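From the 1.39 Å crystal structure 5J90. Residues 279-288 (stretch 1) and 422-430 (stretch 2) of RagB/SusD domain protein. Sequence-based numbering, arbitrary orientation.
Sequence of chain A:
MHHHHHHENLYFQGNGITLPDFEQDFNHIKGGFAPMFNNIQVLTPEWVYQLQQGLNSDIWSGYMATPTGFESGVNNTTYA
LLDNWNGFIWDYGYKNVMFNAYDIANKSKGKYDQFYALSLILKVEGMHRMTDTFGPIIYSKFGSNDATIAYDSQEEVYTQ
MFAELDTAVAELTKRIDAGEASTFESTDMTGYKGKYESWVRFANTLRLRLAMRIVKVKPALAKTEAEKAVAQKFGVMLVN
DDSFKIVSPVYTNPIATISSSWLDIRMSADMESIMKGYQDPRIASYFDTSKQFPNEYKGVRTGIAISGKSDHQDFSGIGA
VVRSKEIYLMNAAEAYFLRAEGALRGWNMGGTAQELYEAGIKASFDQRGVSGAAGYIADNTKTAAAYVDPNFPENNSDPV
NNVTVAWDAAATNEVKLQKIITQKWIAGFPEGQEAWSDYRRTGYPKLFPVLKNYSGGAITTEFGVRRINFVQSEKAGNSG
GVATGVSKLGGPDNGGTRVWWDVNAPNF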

# COMPACT_ATOMS: atom_id res chain seq x y z
N GLN A 279 -22.68 27.30 9.52
CA GLN A 279 -23.55 27.81 10.59
C GLN A 279 -24.32 26.66 11.23
O GLN A 279 -25.53 26.70 11.40
CB GLN A 279 -24.51 28.88 10.06
CG GLN A 279 -23.81 30.14 9.58
CD GLN A 279 -24.78 31.19 9.09
OE1 GLN A 279 -25.93 31.26 9.55
NE2 GLN A 279 -24.33 32.03 8.16
N ASP A 280 -23.57 25.61 11.55
CA ASP A 280 -24.14 24.35 11.99
C ASP A 280 -24.64 24.47 13.43
O ASP A 280 -23.86 24.78 14.33
CB ASP A 280 -23.03 23.30 11.89
CG ASP A 280 -23.55 21.88 11.97
OD1 ASP A 280 -24.38 21.59 12.85
OD2 ASP A 280 -23.12 21.05 11.13
N PRO A 281 -25.94 24.22 13.65
CA PRO A 281 -26.49 24.38 15.01
C PRO A 281 -25.95 23.37 16.01
O PRO A 281 -26.13 23.55 17.22
CB PRO A 281 -28.00 24.19 14.81
CG PRO A 281 -28.12 23.37 13.57
CD PRO A 281 -26.98 23.80 12.69
N ARG A 282 -25.29 22.31 15.54
CA ARG A 282 -24.68 21.35 16.46
C ARG A 282 -23.48 21.94 17.20
O ARG A 282 -23.03 21.38 18.20
CB ARG A 282 -24.28 20.06 15.72
CG ARG A 282 -25.49 19.25 15.27
CD ARG A 282 -25.10 18.12 14.31
NE ARG A 282 -24.70 18.64 13.01
CZ ARG A 282 -24.49 17.87 11.93
NH1 ARG A 282 -24.65 16.56 12.01
NH2 ARG A 282 -24.14 18.43 10.79
N ILE A 283 -23.00 23.08 16.73
CA ILE A 283 -21.81 23.69 17.31
C ILE A 283 -22.01 24.02 18.79
O ILE A 283 -21.06 23.96 19.57
CB ILE A 283 -21.39 24.95 16.52
CG1 ILE A 283 -19.92 25.28 16.73
CG2 ILE A 283 -22.28 26.14 16.88
CD1 ILE A 283 -19.42 26.38 15.80
N ALA A 284 -23.25 24.33 19.16
CA ALA A 284 -23.54 24.83 20.51
C ALA A 284 -23.40 23.75 21.58
O ALA A 284 -23.01 24.04 22.71
CB ALA A 284 -24.92 25.45 20.55
N SER A 285 -23.71 22.50 21.24
CA SER A 285 -23.52 21.43 22.21
C SER A 285 -22.15 20.78 22.07
O SER A 285 -21.65 20.20 23.03
CB SER A 285 -24.63 20.38 22.11
OG SER A 285 -24.63 19.73 20.86
N TYR A 286 -21.53 20.91 20.90
CA TYR A 286 -20.19 20.34 20.70
C TYR A 286 -19.13 21.13 21.46
O TYR A 286 -18.17 20.55 21.98
CB TYR A 286 -19.81 20.33 19.21
CG TYR A 286 -20.43 19.23 18.37
CD1 TYR A 286 -21.51 18.48 18.83
CD2 TYR A 286 -19.93 18.96 17.10
CE1 TYR A 286 -22.07 17.48 18.05
CE2 TYR A 286 -20.49 17.97 16.32
CZ TYR A 286 -21.55 17.23 16.79
OH TYR A 286 -22.10 16.23 16.02
N PHE A 287 -19.31 22.45 21.51
CA PHE A 287 -18.30 23.36 22.06
C PHE A 287 -18.93 24.44 22.94
O PHE A 287 -20.11 24.72 22.83
CB PHE A 287 -17.52 24.01 20.92
CG PHE A 287 -16.91 23.01 19.99
CD1 PHE A 287 -15.84 22.24 20.41
CD2 PHE A 287 -17.41 22.83 18.71
CE1 PHE A 287 -15.27 21.30 19.57
CE2 PHE A 287 -16.85 21.88 17.86
CZ PHE A 287 -15.77 21.12 18.29
N ASP A 288 -18.12 25.00 23.83
CA ASP A 288 -18.54 26.15 24.63
C ASP A 288 -18.01 27.42 23.99
O ASP A 288 -16.95 27.42 23.35
CB ASP A 288 -17.98 26.06 26.06
CG ASP A 288 -18.59 24.92 26.86
OD1 ASP A 288 -19.75 24.53 26.60
OD2 ASP A 288 -17.90 24.42 27.78
N THR A 422 -17.77 14.47 5.05
CA THR A 422 -17.82 15.70 5.86
C THR A 422 -18.95 15.61 6.89
O THR A 422 -18.75 15.89 8.07
CB THR A 422 -18.02 16.95 4.98
OG1 THR A 422 -16.88 17.12 4.13
CG2 THR A 422 -18.19 18.21 5.83
N GLN A 423 -20.13 15.19 6.44
CA GLN A 423 -21.27 15.08 7.35
C GLN A 423 -21.07 13.95 8.37
O GLN A 423 -21.46 14.07 9.53
CB GLN A 423 -22.57 14.93 6.56
CG GLN A 423 -22.97 16.25 5.90
CD GLN A 423 -23.17 17.37 6.91
OE1 GLN A 423 -23.74 17.17 7.98
NE2 GLN A 423 -22.70 18.57 6.56
N LYS A 424 -20.42 12.88 7.93
CA LYS A 424 -20.08 11.77 8.82
C LYS A 424 -19.12 12.25 9.92
O LYS A 424 -19.30 11.95 11.11
CB LYS A 424 -19.43 10.69 7.96
CG LYS A 424 -19.27 9.35 8.60
CD LYS A 424 -18.68 8.40 7.55
CE LYS A 424 -18.48 7.01 8.09
NZ LYS A 424 -17.56 6.27 7.18
N TRP A 425 -18.12 13.02 9.51
CA TRP A 425 -17.13 13.59 10.41
C TRP A 425 -17.81 14.50 11.45
O TRP A 425 -17.54 14.38 12.65
CB TRP A 425 -16.10 14.33 9.57
CG TRP A 425 -14.94 15.01 10.25
CD1 TRP A 425 -13.71 14.47 10.54
CD2 TRP A 425 -14.85 16.40 10.61
NE1 TRP A 425 -12.89 15.42 11.09
CE2 TRP A 425 -13.57 16.62 11.16
CE3 TRP A 425 -15.75 17.48 10.55
CZ2 TRP A 425 -13.15 17.87 11.62
CZ3 TRP A 425 -15.33 18.72 11.02
CH2 TRP A 425 -14.05 18.90 11.55
N ILE A 426 -18.71 15.37 11.01
CA ILE A 426 -19.40 16.23 11.98
C ILE A 426 -20.22 15.38 12.96
O ILE A 426 -20.17 15.61 14.18
CB ILE A 426 -20.32 17.29 11.31
CG1 ILE A 426 -19.49 18.23 10.44
CG2 ILE A 426 -21.08 18.09 12.38
CD1 ILE A 426 -20.34 19.13 9.52
N ALA A 427 -20.96 14.41 12.45
CA ALA A 427 -21.84 13.59 13.28
C ALA A 427 -21.10 12.76 14.33
O ALA A 427 -21.66 12.49 15.40
CB ALA A 427 -22.71 12.68 12.40
N GLY A 428 -19.87 12.36 14.03
CA GLY A 428 -19.14 11.45 14.91
C GLY A 428 -18.39 12.10 16.05
O GLY A 428 -17.84 11.39 16.88
N PHE A 429 -18.37 13.43 16.10
CA PHE A 429 -17.71 14.15 17.19
C PHE A 429 -18.29 13.68 18.52
O PHE A 429 -19.51 13.50 18.62
CB PHE A 429 -17.91 15.66 17.01
CG PHE A 429 -17.23 16.48 18.06
CD1 PHE A 429 -17.94 16.92 19.18
CD2 PHE A 429 -15.89 16.83 17.95
CE1 PHE A 429 -17.32 17.67 20.16
CE2 PHE A 429 -15.27 17.58 18.93
CZ PHE A 429 -15.99 18.00 20.04
N PRO A 430 -17.44 13.49 19.55
CA PRO A 430 -16.00 13.74 19.67
C PRO A 430 -15.12 12.49 19.51
O PRO A 430 -13.99 12.46 20.01
CB PRO A 430 -15.89 14.23 21.12
CG PRO A 430 -16.87 13.35 21.84
CD PRO A 430 -18.02 13.11 20.86
O HOH W 1 -24.13 15.08 9.67

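Stretch 1 leaves one helix and enters another within a few residues. Gln 279 has positive phi (48°) and closes the preceding helix in a Schellman motif, after which a type I beta turn runs from Asp 280 to Ile 283, with Ile 283 N donating to Asp 280 O at 3.1 Å. The short helix that follows is held by bonds from Tyr 286 N to Arg 282 O (3.1 Å) and from Phe 287 N to Ile 283 O (3.0 Å), and Phe 287 is the first residue to leave helical phi/psi. Stretch 2 starts within a helix that begins earlier in the chain and ends in Phe 429 and Pro 430 outside it. Its regular bonds, such as Ile 426 N to Thr 422 O and Ala 427 N to Gln 423 O, both 3.0 Å, give way to weak ones near the end, among them Phe 429 N to Ile 426 O at 3.4 Å. The backbones stay well apart, with CA atoms 8.6 Å from each other at Arg 282 and Ile 426 and 7.5 Å at Tyr 286 and Phe 429; much of the space between them is filled by side chains, and the contact buries 387 Å² summed over both sides.

At one end of the contact, Asp 280 does two jobs. Its OD1 caps the helix by accepting from Arg 282 N at 2.9 Å, and its carboxylate also grips the guanidinium of the same residue, OD1 receiving Arg 282 NE at 3.0 Å and OD2 forming a salt bridge with Arg 282 NH2 at 2.8 Å. From there Arg 282 NH2 donates to Gln 423 OE1 at 3.1 Å with a nearly straight angle of 164°, an approach close to the guanidinium plane, as expected for an N-H donor. Gln 423 starts sideways from its CA, but its end comes nearer to stretch 1 and makes this bond possible. Water 1 reinforces the link: it accepts from Arg 282 NH1 at 2.8 Å and donates to both Gln 423 O (2.9 Å) and Gln 423 OE1 (2.7 Å). One face of the guanidinium is covered by Ile 426, whose CG2 lies 3.4 Å from Arg 282 CZ, so the charged group is bonded around its edge while packing against an aliphatic surface.

Tyr 286 likewise combines polar and apolar contacts. Its OH donates to Ile 426 O at 2.7 Å, a short bond made at the ring edge to a carbonyl that also accepts a weak bond from Phe 429 N. Over one face of the same ring lies Phe 429, with Tyr 286 CG and Phe 429 CD1 3.5 Å apart; the rings form an offset stack with planes at 25°. Phe 429, pointing toward stretch 1, also meets Phe 287, whose CE1 comes within 3.4 Å of Phe 429 CZ, although those two rings are inclined at 54°. Phe 429 thus joins both aromatic residues of stretch 1 in one buried cluster.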